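Local coordinates for protein putative thiol-disulfide oxidoreductase (Bacteroides vulgatus, PDB 4GRF) that probably acts as a thiol-disulfide oxidoreductase, this chain being its C-terminal thioredoxin domain, at residues P111-V116 and E126-D131; V32-W37 and T64-S69; I15-N20 and E75-A80. One frame throughout, in Å; residues are numbered along the deposited sequence. Where two conformers were deposited one is given.

Contact 1 (P111-V116 and E126-D131)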
loop_
_atom_site.group_PDB
_atom_site.type_symbol
_atom_site.label_atom_id
_atom_site.label_comp_id
_atom_site.label_asym_id
_atom_site.label_seq_id
_atom_site.Cartn_x
_atom_site.Cartn_y
_atom_site.Cartn_z
ATOM N N PRO A 111 5.065 -4.198 8.887
ATOM C CA PRO A 111 4.266 -3.632 7.823
ATOM C C PRO A 111 3.137 -2.746 8.373
ATOM O O PRO A 111 2.720 -2.909 9.511
ATOM C CB PRO A 111 3.664 -4.876 7.145
ATOM C CG PRO A 111 3.589 -5.893 8.223
ATOM C CD PRO A 111 4.779 -5.632 9.096
ATOM N N HIS A 112 2.696 -1.810 7.545
ATOM C CA HIS A 112 1.539 -1.002 7.826
ATOM C C HIS A 112 0.618 -1.114 6.608
ATOM O O HIS A 112 0.915 -0.571 5.521
ATOM C CB HIS A 112 1.908 0.440 8.073
ATOM C CG HIS A 112 0.787 1.239 8.619
ATOM N ND1 HIS A 112 0.309 1.052 9.897
ATOM C CD2 HIS A 112 0.033 2.216 8.072
ATOM C CE1 HIS A 112 -0.696 1.880 10.109
ATOM N NE2 HIS A 112 -0.878 2.603 9.021
ATOM N N ILE A 113 -0.453 -1.887 6.778
ATOM C CA ILE A 113 -1.357 -2.154 5.663
ATOM C C ILE A 113 -2.785 -1.773 6.046
ATOM O O ILE A 113 -3.351 -2.304 7.013
ATOM C CB ILE A 113 -1.319 -3.631 5.256
ATOM C CG1 ILE A 113 0.120 -4.075 5.009
ATOM C CG2 ILE A 113 -2.173 -3.849 4.017
ATOM C CD1 ILE A 113 0.259 -5.546 4.656
ATOM N N ILE A 114 -3.350 -0.849 5.286
ATOM C CA ILE A 114 -4.668 -0.309 5.559
ATOM C C ILE A 114 -5.545 -0.409 4.306
ATOM O O ILE A 114 -5.039 -0.571 3.210
ATOM C CB ILE A 114 -4.606 1.158 6.008
ATOM C CG1 ILE A 114 -3.968 2.038 4.918
ATOM C CG2 ILE A 114 -3.808 1.277 7.307
ATOM C CD1 ILE A 114 -3.993 3.515 5.229
ATOM N N LEU A 115 -6.857 -0.303 4.489
ATOM C CA LEU A 115 -7.812 -0.319 3.392
ATOM C C LEU A 115 -8.498 1.027 3.342
ATOM O O LEU A 115 -9.038 1.493 4.358
ATOM C CB LEU A 115 -8.874 -1.414 3.552
ATOM C CG LEU A 115 -9.833 -1.562 2.351
ATOM C CD1 LEU A 115 -9.094 -1.845 1.044
ATOM C CD2 LEU A 115 -10.887 -2.622 2.630
ATOM N N VAL A 116 -8.404 1.661 2.181
ATOM C CA VAL A 116 -9.035 2.952 1.909
ATOM C C VAL A 116 -10.245 2.765 0.978
ATOM O O VAL A 116 -10.177 2.037 -0.003
ATOM C CB VAL A 116 -8.005 3.914 1.291
ATOM C CG1 VAL A 116 -8.649 5.250 0.938
ATOM C CG2 VAL A 116 -6.827 4.101 2.244
ATOM N N GLU A 126 -4.431 -2.766 10.255
ATOM C CA GLU A 126 -3.806 -3.961 10.841
ATOM C C GLU A 126 -4.136 -5.232 10.074
ATOM O O GLU A 126 -4.425 -6.277 10.668
ATOM C CB GLU A 126 -4.204 -4.123 12.307
ATOM C CG GLU A 126 -3.627 -3.072 13.245
ATOM C CD GLU A 126 -2.116 -3.193 13.405
ATOM O OE1 GLU A 126 -1.573 -4.312 13.238
ATOM O OE2 GLU A 126 -1.471 -2.167 13.700
ATOM N N LEU A 127 -4.062 -5.142 8.749
ATOM C CA LEU A 127 -4.414 -6.240 7.870
ATOM C C LEU A 127 -3.204 -7.142 7.605
ATOM O O LEU A 127 -2.163 -6.666 7.180
ATOM C CB LEU A 127 -4.958 -5.671 6.555
ATOM C CG LEU A 127 -6.189 -4.790 6.773
ATOM C CD1 LEU A 127 -6.738 -4.284 5.453
ATOM C CD2 LEU A 127 -7.272 -5.556 7.502
ATOM N N ARG A 128 -3.367 -8.441 7.847
ATOM C CA ARG A 128 -2.292 -9.423 7.635
ATOM C C ARG A 128 -2.893 -10.735 7.188
ATOM O O ARG A 128 -4.022 -11.056 7.540
ATOM C CB ARG A 128 -1.552 -9.694 8.933
ATOM C CG ARG A 128 -1.057 -8.455 9.620
ATOM C CD ARG A 128 0.205 -7.918 8.975
ATOM N NE ARG A 128 0.735 -6.884 9.854
ATOM C CZ ARG A 128 0.329 -5.619 9.839
ATOM N NH1 ARG A 128 -0.567 -5.202 8.943
ATOM N NH2 ARG A 128 0.843 -4.761 10.704
ATOM N N GLY A 129 -2.120 -11.501 6.426
ATOM C CA GLY A 129 -2.483 -12.877 6.098
ATOM C C GLY A 129 -3.864 -13.019 5.511
ATOM O O GLY A 129 -4.292 -12.205 4.697
ATOM N N ASP A 130 -4.567 -14.061 5.938
ATOM C CA ASP A 130 -5.865 -14.385 5.367
ATOM C C ASP A 130 -6.873 -13.296 5.694
ATOM O O ASP A 130 -7.884 -13.146 5.002
ATOM C CB ASP A 130 -6.372 -15.733 5.891
ATOM C CG ASP A 130 -5.524 -16.905 5.414
ATOM O OD1 ASP A 130 -5.175 -16.947 4.212
ATOM O OD2 ASP A 130 -5.213 -17.782 6.246
ATOM N N ASP A 131 -6.597 -12.541 6.753
ATOM C CA ASP A 131 -7.525 -11.525 7.202
ATOM C C ASP A 131 -7.543 -10.383 6.206
ATOM O O ASP A 131 -8.538 -9.682 6.033
ATOM C CB ASP A 131 -7.130 -11.009 8.579
ATOM C CG ASP A 131 -8.202 -10.157 9.191
ATOM O OD1 ASP A 131 -9.367 -10.609 9.182
ATOM O OD2 ASP A 131 -7.890 -9.041 9.660
#

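Contact 2 (V32-W37 and T64-S69). With SO4 (sulfate ion), chain E.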
loop_
_atom_site.group_PDB
_atom_site.type_symbol
_atom_site.label_atom_id
_atom_site.label_comp_id
_atom_site.label_asym_id
_atom_site.label_seq_id
_atom_site.Cartn_x
_atom_site.Cartn_y
_atom_site.Cartn_z
ATOM N N VAL A 32 -8.663 0.709 -2.102
ATOM C CA VAL A 32 -7.228 0.615 -2.252
ATOM C C VAL A 32 -6.633 0.081 -0.964
ATOM O O VAL A 32 -6.827 0.666 0.090
ATOM C CB VAL A 32 -6.605 2.010 -2.486
ATOM C CG1 VAL A 32 -5.136 1.855 -2.881
ATOM C CG2 VAL A 32 -7.364 2.782 -3.550
ATOM N N LEU A 33 -5.893 -1.013 -1.060
ATOM C CA LEU A 33 -5.057 -1.441 0.024
ATOM C C LEU A 33 -3.775 -0.649 -0.122
ATOM O O LEU A 33 -3.145 -0.664 -1.186
ATOM C CB LEU A 33 -4.755 -2.931 -0.106
ATOM C CG LEU A 33 -4.537 -3.819 1.116
ATOM C CD1 LEU A 33 -5.679 -3.760 2.130
ATOM C CD2 LEU A 33 -4.398 -5.247 0.614
ATOM N N VAL A 34 -3.417 0.079 0.923
ATOM C CA VAL A 34 -2.167 0.813 0.941
ATOM C C VAL A 34 -1.172 0.047 1.827
ATOM O O VAL A 34 -1.456 -0.230 3.003
ATOM C CB VAL A 34 -2.379 2.237 1.448
ATOM C CG1 VAL A 34 -1.081 3.025 1.381
ATOM C CG2 VAL A 34 -3.449 2.925 0.622
ATOM N N ASP A 35 -0.068 -0.352 1.214
ATOM C CA ASP A 35 0.965 -1.155 1.857
ATOM C C ASP A 35 2.230 -0.334 2.002
ATOM O O ASP A 35 2.921 -0.096 1.013
ATOM C CB ASP A 35 1.235 -2.367 0.971
ATOM C CG ASP A 35 2.326 -3.241 1.488
ATOM O OD1 ASP A 35 2.618 -3.152 2.694
ATOM O OD2 ASP A 35 2.897 -4.006 0.666
ATOM N N PHE A 36 2.499 0.144 3.213
ATOM C CA PHE A 36 3.736 0.845 3.515
ATOM C C PHE A 36 4.808 -0.176 3.912
ATOM O O PHE A 36 4.616 -0.996 4.818
ATOM C CB PHE A 36 3.562 1.823 4.674
ATOM C CG PHE A 36 2.555 2.935 4.439
ATOM C CD1 PHE A 36 1.216 2.743 4.711
ATOM C CD2 PHE A 36 2.964 4.183 4.004
ATOM C CE1 PHE A 36 0.298 3.779 4.526
ATOM C CE2 PHE A 36 2.056 5.212 3.830
ATOM C CZ PHE A 36 0.729 5.000 4.076
ATOM N N TRP A 37 5.946 -0.105 3.237
ATOM C CA TRP A 37 6.966 -1.147 3.358
ATOM C C TRP A 37 8.340 -0.644 2.941
ATOM O O TRP A 37 8.506 0.486 2.499
ATOM C CB TRP A 37 6.572 -2.360 2.503
ATOM C CG TRP A 37 6.716 -2.114 1.032
ATOM C CD1 TRP A 37 5.948 -1.290 0.259
ATOM C CD2 TRP A 37 7.682 -2.687 0.159
ATOM N NE1 TRP A 37 6.372 -1.312 -1.030
ATOM C CE2 TRP A 37 7.455 -2.148 -1.122
ATOM C CE3 TRP A 37 8.745 -3.572 0.339
ATOM C CZ2 TRP A 37 8.223 -2.484 -2.219
ATOM C CZ3 TRP A 37 9.510 -3.899 -0.751
ATOM C CH2 TRP A 37 9.243 -3.359 -2.022
ATOM N N THR A 64 -7.640 -1.936 -6.005
ATOM C CA THR A 64 -6.233 -2.079 -6.339
ATOM C C THR A 64 -5.343 -2.048 -5.078
ATOM O O THR A 64 -5.816 -1.852 -3.959
ATOM C CB THR A 64 -5.771 -1.040 -7.381
ATOM O OG1 THR A 64 -4.487 -1.413 -7.895
ATOM C CG2 THR A 64 -5.724 0.368 -6.801
ATOM N N ILE A 65 -4.057 -2.303 -5.286
ATOM C CA ILE A 65 -3.072 -2.161 -4.221
ATOM C C ILE A 65 -2.103 -1.073 -4.623
ATOM O O ILE A 65 -1.621 -1.008 -5.776
ATOM C CB ILE A 65 -2.315 -3.483 -3.945
ATOM C CG1 ILE A 65 -3.315 -4.615 -3.593
ATOM C CG2 ILE A 65 -1.266 -3.277 -2.852
ATOM C CD1 ILE A 65 -2.686 -5.984 -3.370
ATOM N N TYR A 66 -1.828 -0.197 -3.656
ATOM C CA TYR A 66 -0.891 0.904 -3.799
ATOM C C TYR A 66 0.238 0.682 -2.788
ATOM O O TYR A 66 0.065 0.823 -1.566
ATOM C CB TYR A 66 -1.625 2.221 -3.541
ATOM C CG TYR A 66 -0.836 3.521 -3.684
ATOM C CD1 TYR A 66 -0.235 3.886 -4.879
ATOM C CD2 TYR A 66 -0.790 4.427 -2.634
ATOM C CE1 TYR A 66 0.433 5.093 -5.007
ATOM C CE2 TYR A 66 -0.125 5.626 -2.745
ATOM C CZ TYR A 66 0.478 5.968 -3.931
ATOM O OH TYR A 66 1.134 7.172 -4.029
ATOM N N GLY A 67 1.393 0.256 -3.292
ATOM C CA GLY A 67 2.532 0.017 -2.425
ATOM C C GLY A 67 3.398 1.254 -2.317
ATOM O O GLY A 67 3.705 1.907 -3.332
ATOM N N VAL A 68 3.769 1.582 -1.078
ATOM C CA VAL A 68 4.491 2.799 -0.758
ATOM C C VAL A 68 5.751 2.461 -0.002
ATOM O O VAL A 68 5.684 2.028 1.146
ATOM C CB VAL A 68 3.618 3.751 0.080
ATOM C CG1 VAL A 68 4.363 5.045 0.371
ATOM C CG2 VAL A 68 2.304 4.016 -0.624
ATOM N N SER A 69 6.907 2.603 -0.665
ATOM C CA SER A 69 8.185 2.270 -0.026
ATOM C C SER A 69 8.930 3.475 0.485
ATOM O O SER A 69 8.934 4.542 -0.140
ATOM C CB SER A 69 9.102 1.498 -0.978
ATOM O OG SER A 69 10.390 1.298 -0.410
HETATM S S SO4 E . -4.572 -1.185 -11.508
HETATM O O1 SO4 E . -5.812 -1.201 -12.317
HETATM O O2 SO4 E . -4.726 -2.143 -10.378
HETATM O O3 SO4 E . -3.417 -1.587 -12.345
HETATM O O4 SO4 E . -4.341 0.199 -11.017
#

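Contact 3 (I15-N20 and E75-A80)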
loop_
_atom_site.group_PDB
_atom_site.type_symbol
_atom_site.label_atom_id
_atom_site.label_comp_id
_atom_site.label_asym_id
_atom_site.label_seq_id
_atom_site.Cartn_x
_atom_site.Cartn_y
_atom_site.Cartn_z
ATOM N N ILE A 15 7.077 8.035 -6.916
ATOM C CA ILE A 15 7.409 7.713 -8.291
ATOM C C ILE A 15 7.292 6.207 -8.531
ATOM O O ILE A 15 7.818 5.403 -7.755
ATOM C CB ILE A 15 8.835 8.212 -8.641
ATOM C CG1 ILE A 15 9.018 9.682 -8.244
ATOM C CG2 ILE A 15 9.137 7.983 -10.117
ATOM C CD1 ILE A 15 8.034 10.645 -8.877
ATOM N N ASP A 16 6.597 5.822 -9.609
ATOM C CA ASP A 16 6.311 4.433 -9.878
ATOM C C ASP A 16 7.407 3.841 -10.749
ATOM O O ASP A 16 8.420 4.519 -11.008
ATOM C CB ASP A 16 4.879 4.252 -10.450
ATOM C CG ASP A 16 4.730 4.669 -11.928
ATOM O OD1 ASP A 16 5.693 5.104 -12.582
ATOM O OD2 ASP A 16 3.600 4.533 -12.462
ATOM N N LEU A 17 7.232 2.592 -11.158
ATOM C CA LEU A 17 8.275 1.869 -11.909
ATOM C C LEU A 17 8.383 2.375 -13.361
ATOM O O LEU A 17 9.327 2.048 -14.090
ATOM C CB LEU A 17 8.007 0.371 -11.897
ATOM C CG LEU A 17 8.230 -0.347 -10.561
ATOM C CD1 LEU A 17 7.755 -1.781 -10.643
ATOM C CD2 LEU A 17 9.690 -0.280 -10.152
ATOM N N LYS A 18 7.394 3.137 -13.795
ATOM C CA LYS A 18 7.459 3.758 -15.126
ATOM C C LYS A 18 7.982 5.199 -15.084
ATOM O O LYS A 18 7.975 5.908 -16.091
ATOM C CB LYS A 18 6.087 3.687 -15.806
ATOM C CG LYS A 18 5.736 2.260 -16.192
ATOM C CD LYS A 18 4.428 2.153 -16.960
ATOM C CE LYS A 18 4.266 0.748 -17.525
ATOM N NZ LYS A 18 2.869 0.443 -17.936
ATOM N N GLY A 19 8.471 5.623 -13.926
ATOM C CA GLY A 19 9.070 6.933 -13.782
ATOM C C GLY A 19 8.094 8.083 -13.697
ATOM O O GLY A 19 8.460 9.238 -13.935
ATOM N N ASN A 20 6.850 7.766 -13.340
ATOM C CA ASN A 20 5.791 8.761 -13.250
ATOM C C ASN A 20 5.320 8.962 -11.807
ATOM O O ASN A 20 5.393 8.056 -10.997
ATOM C CB ASN A 20 4.639 8.347 -14.137
ATOM C CG ASN A 20 5.042 8.289 -15.593
ATOM O OD1 ASN A 20 5.690 9.198 -16.085
ATOM N ND2 ASN A 20 4.683 7.222 -16.265
ATOM N N GLU A 75 17.704 1.017 -5.777
ATOM C CA GLU A 75 18.119 -0.312 -6.207
ATOM C C GLU A 75 17.532 -1.402 -5.314
ATOM O O GLU A 75 17.109 -2.438 -5.800
ATOM C CB GLU A 75 19.651 -0.418 -6.227
ATOM C CG GLU A 75 20.341 0.152 -4.998
ATOM C CD GLU A 75 21.845 0.284 -5.179
ATOM O OE1 GLU A 75 22.330 1.428 -5.341
ATOM O OE2 GLU A 75 22.541 -0.755 -5.167
ATOM N N ASP A 76 17.522 -1.156 -3.999
ATOM C CA ASP A 76 16.995 -2.124 -3.031
ATOM C C ASP A 76 15.497 -2.351 -3.245
ATOM O O ASP A 76 15.005 -3.488 -3.181
ATOM C CB ASP A 76 17.207 -1.663 -1.581
ATOM C CG ASP A 76 18.661 -1.629 -1.158
ATOM O OD1 ASP A 76 19.505 -2.295 -1.786
ATOM O OD2 ASP A 76 18.942 -0.931 -0.157
ATOM N N TRP A 77 14.785 -1.253 -3.482
ATOM C CA TRP A 77 13.353 -1.272 -3.772
ATOM C C TRP A 77 13.038 -2.101 -5.021
ATOM O O TRP A 77 12.190 -3.000 -4.994
ATOM C CB TRP A 77 12.894 0.170 -3.936
ATOM C CG TRP A 77 11.504 0.388 -4.370
ATOM C CD1 TRP A 77 10.365 -0.001 -3.709
ATOM C CD2 TRP A 77 11.063 1.094 -5.548
ATOM N NE1 TRP A 77 9.260 0.406 -4.407
ATOM C CE2 TRP A 77 9.654 1.086 -5.532
ATOM C CE3 TRP A 77 11.721 1.739 -6.604
ATOM C CZ2 TRP A 77 8.891 1.677 -6.540
ATOM C CZ3 TRP A 77 10.953 2.339 -7.607
ATOM C CH2 TRP A 77 9.552 2.293 -7.566
ATOM N N LYS A 78 13.739 -1.828 -6.116
ATOM C CA LYS A 78 13.501 -2.548 -7.359
ATOM C C LYS A 78 13.861 -4.030 -7.254
ATOM O O LYS A 78 13.127 -4.908 -7.756
ATOM C CB LYS A 78 14.250 -1.852 -8.514
ATOM C CG LYS A 78 13.599 -0.527 -8.880
ATOM C CD LYS A 78 14.225 0.182 -10.070
ATOM C CE LYS A 78 15.676 0.553 -9.816
ATOM N NZ LYS A 78 16.196 1.437 -10.895
ATOM N N LYS A 79 14.956 -4.325 -6.573
ATOM C CA LYS A 79 15.354 -5.710 -6.389
ATOM C C LYS A 79 14.286 -6.464 -5.615
ATOM O O LYS A 79 14.015 -7.611 -5.916
ATOM C CB LYS A 79 16.692 -5.820 -5.667
ATOM C CG LYS A 79 17.885 -5.425 -6.521
ATOM C CD LYS A 79 19.180 -5.382 -5.712
ATOM C CE LYS A 79 20.392 -5.186 -6.621
ATOM N NZ LYS A 79 21.630 -4.768 -5.898
ATOM N N ALA A 80 13.671 -5.823 -4.621
ATOM C CA ALA A 80 12.685 -6.511 -3.808
ATOM C C ALA A 80 11.454 -6.815 -4.646
ATOM O O ALA A 80 10.857 -7.893 -4.546
ATOM C CB ALA A 80 12.316 -5.672 -2.580
#

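Contact 1 (P111-V116 and E126-D131)
The guanidinium of Arg128 has the Pro111 ring over one face, with Pro111 CG 3.4 Å from Arg128 NE. On the other side of its plane lies Glu126 OE1, 3.5 Å from Arg128 NH2. That salt bridge rests on charge alone, because the oxygen stands well out of the guanidinium plane. In the plane, Arg128 NH1 donates to Leu127 O at 2.8 Å. The chain bends at chi2 (-78°), folding the head back over its backbone. Pro111 O comes within 2.9 Å of Arg128 NH2, at an angle too poor for a bond. The peptide bond before Pro111 is cis, and the ring touches the CxxC residues, as the cis-proline does in thioredoxin folds. The Ile113 and Leu127 side chains cross obliquely, with Ile113 CG2 4.2 Å from Leu127 CB. Leu127 N gives Ile113 O a weak but straight bond of 3.4 Å. An alanine in place of Arg128 has no guanidinium to lie on Pro111, and would probably loosen the hold of 126-128 on the strand. Ile113 N is buried with no partner in the model. The two segments thus meet through packing and one weak backbone bond, while the opposed charges pair within 126-131.

Contact 2 (V32-W37 and T64-S69)
Strands 31-37 and 63-69 are parallel neighbours at the heart of the thioredoxin fold, joined by a beta-alpha-beta crossover that carries helices 42-46 and 48-58. Five backbone bonds tie them. The straightest is Tyr66 N to Leu33 O, 2.8 Å with an angle of 175° at the hydrogen, the donor nearly along the C=O axis. Val68 N reaches Asp35 O at the same length, but from above the carbonyl plane. On one face Val32 CG1 lies against Tyr66 CB at 3.6 Å. Further along, Val68 fits CG2 beside Val34 CG1 and CG1 by Phe36 CD2, the latter at 4.0 Å. On the other face Trp37 has CG between its backbone N and carbonyl carbon (chi1 72°). This turns the indole across to strand 63-69, where Ser69 CB makes a CH-pi contact over the five-membered ring. Ser69 OG is held by Asp71. Asp35 shares this face, buried against Leu51 and Ile113, so its ionisation is probably disfavoured. Its place in the sequence matches the buried aspartate of thioredoxins. Phe27 and Val22 position Tyr66, through ring contact and a bond to its hydroxyl respectively. A sulfate, probably from the crystallisation liquor, is held by Tyr55, Asn89 and Thr64, whose OG1 donates to sulfate O2 at 2.6 Å.

Contact 3 (I15-N20 and E75-A80)
Trp77 leaves helix 74-84 with its CB directed toward the loop 15-20. CG stands anti to the backbone N (chi1 174°), so the indole reaches out from the helix. At its near end, CD1 packs on Ser69 and Trp37. Leu92 of strand 89-92 also touches Trp77. Farther out the six-membered ring meets the loop. CZ3 lies 3.9 Å from Leu17 CD2. CZ2 is 4.1 Å from Ile15 O. CH2, the outermost atom, does most of the touching. It is 3.7 Å from Leu17 CD2 and 3.6 Å from Ile15 O, both placed obliquely to the ring. Asp16 C sits at the ring edge, near its plane. Leu17 and Trp77 cross obliquely, and the same methyl, Leu17 CD2, also rests on Lys78 CG at 4.1 Å. The Lys78 chain bends at chi3 (-62°), and its NZ forms a salt bridge with Glu74. The loop is the tip of a beta hairpin that links strands 13-15 and 21-23, and it contains a type I turn from Asp16 to Gly19. Gly19 N bonds Asp16 O to close that turn. The CB of Asp16 points away from the helix, and its carboxylate curls back over the turn. There Asp16 OD1 takes a good bond from Asn20 N at 3.0 Å, met from above the carboxylate plane, and a weak one from Lys18 N. Asp16 N pairs with Asn20 O at 2.9 Å.

Contact 2 lies at the centre of the chain and is wholly buried. Contact 1 is also largely buried, but nearer the rim of the sheet. Contact 3 is a surface contact, and Trp77 is the one buried residue among those that touch. Contacts 1 and 2 share the central sheet: strands 112-116 and 31-37 are antiparallel neighbours, probably bonded through Val116 N and Val32 O. Contact 3 meets contact 2 through Trp77, and Ala80 of the same helix packs on Trp37. Contacts 1 and 3 do not touch and lie on opposite sides of the centre. Regular backbone bonding dominates contact 2. Contact 1 pairs apolar packing with a guanidinium laid over a proline. Contact 3 has only van der Waals contact between its segments.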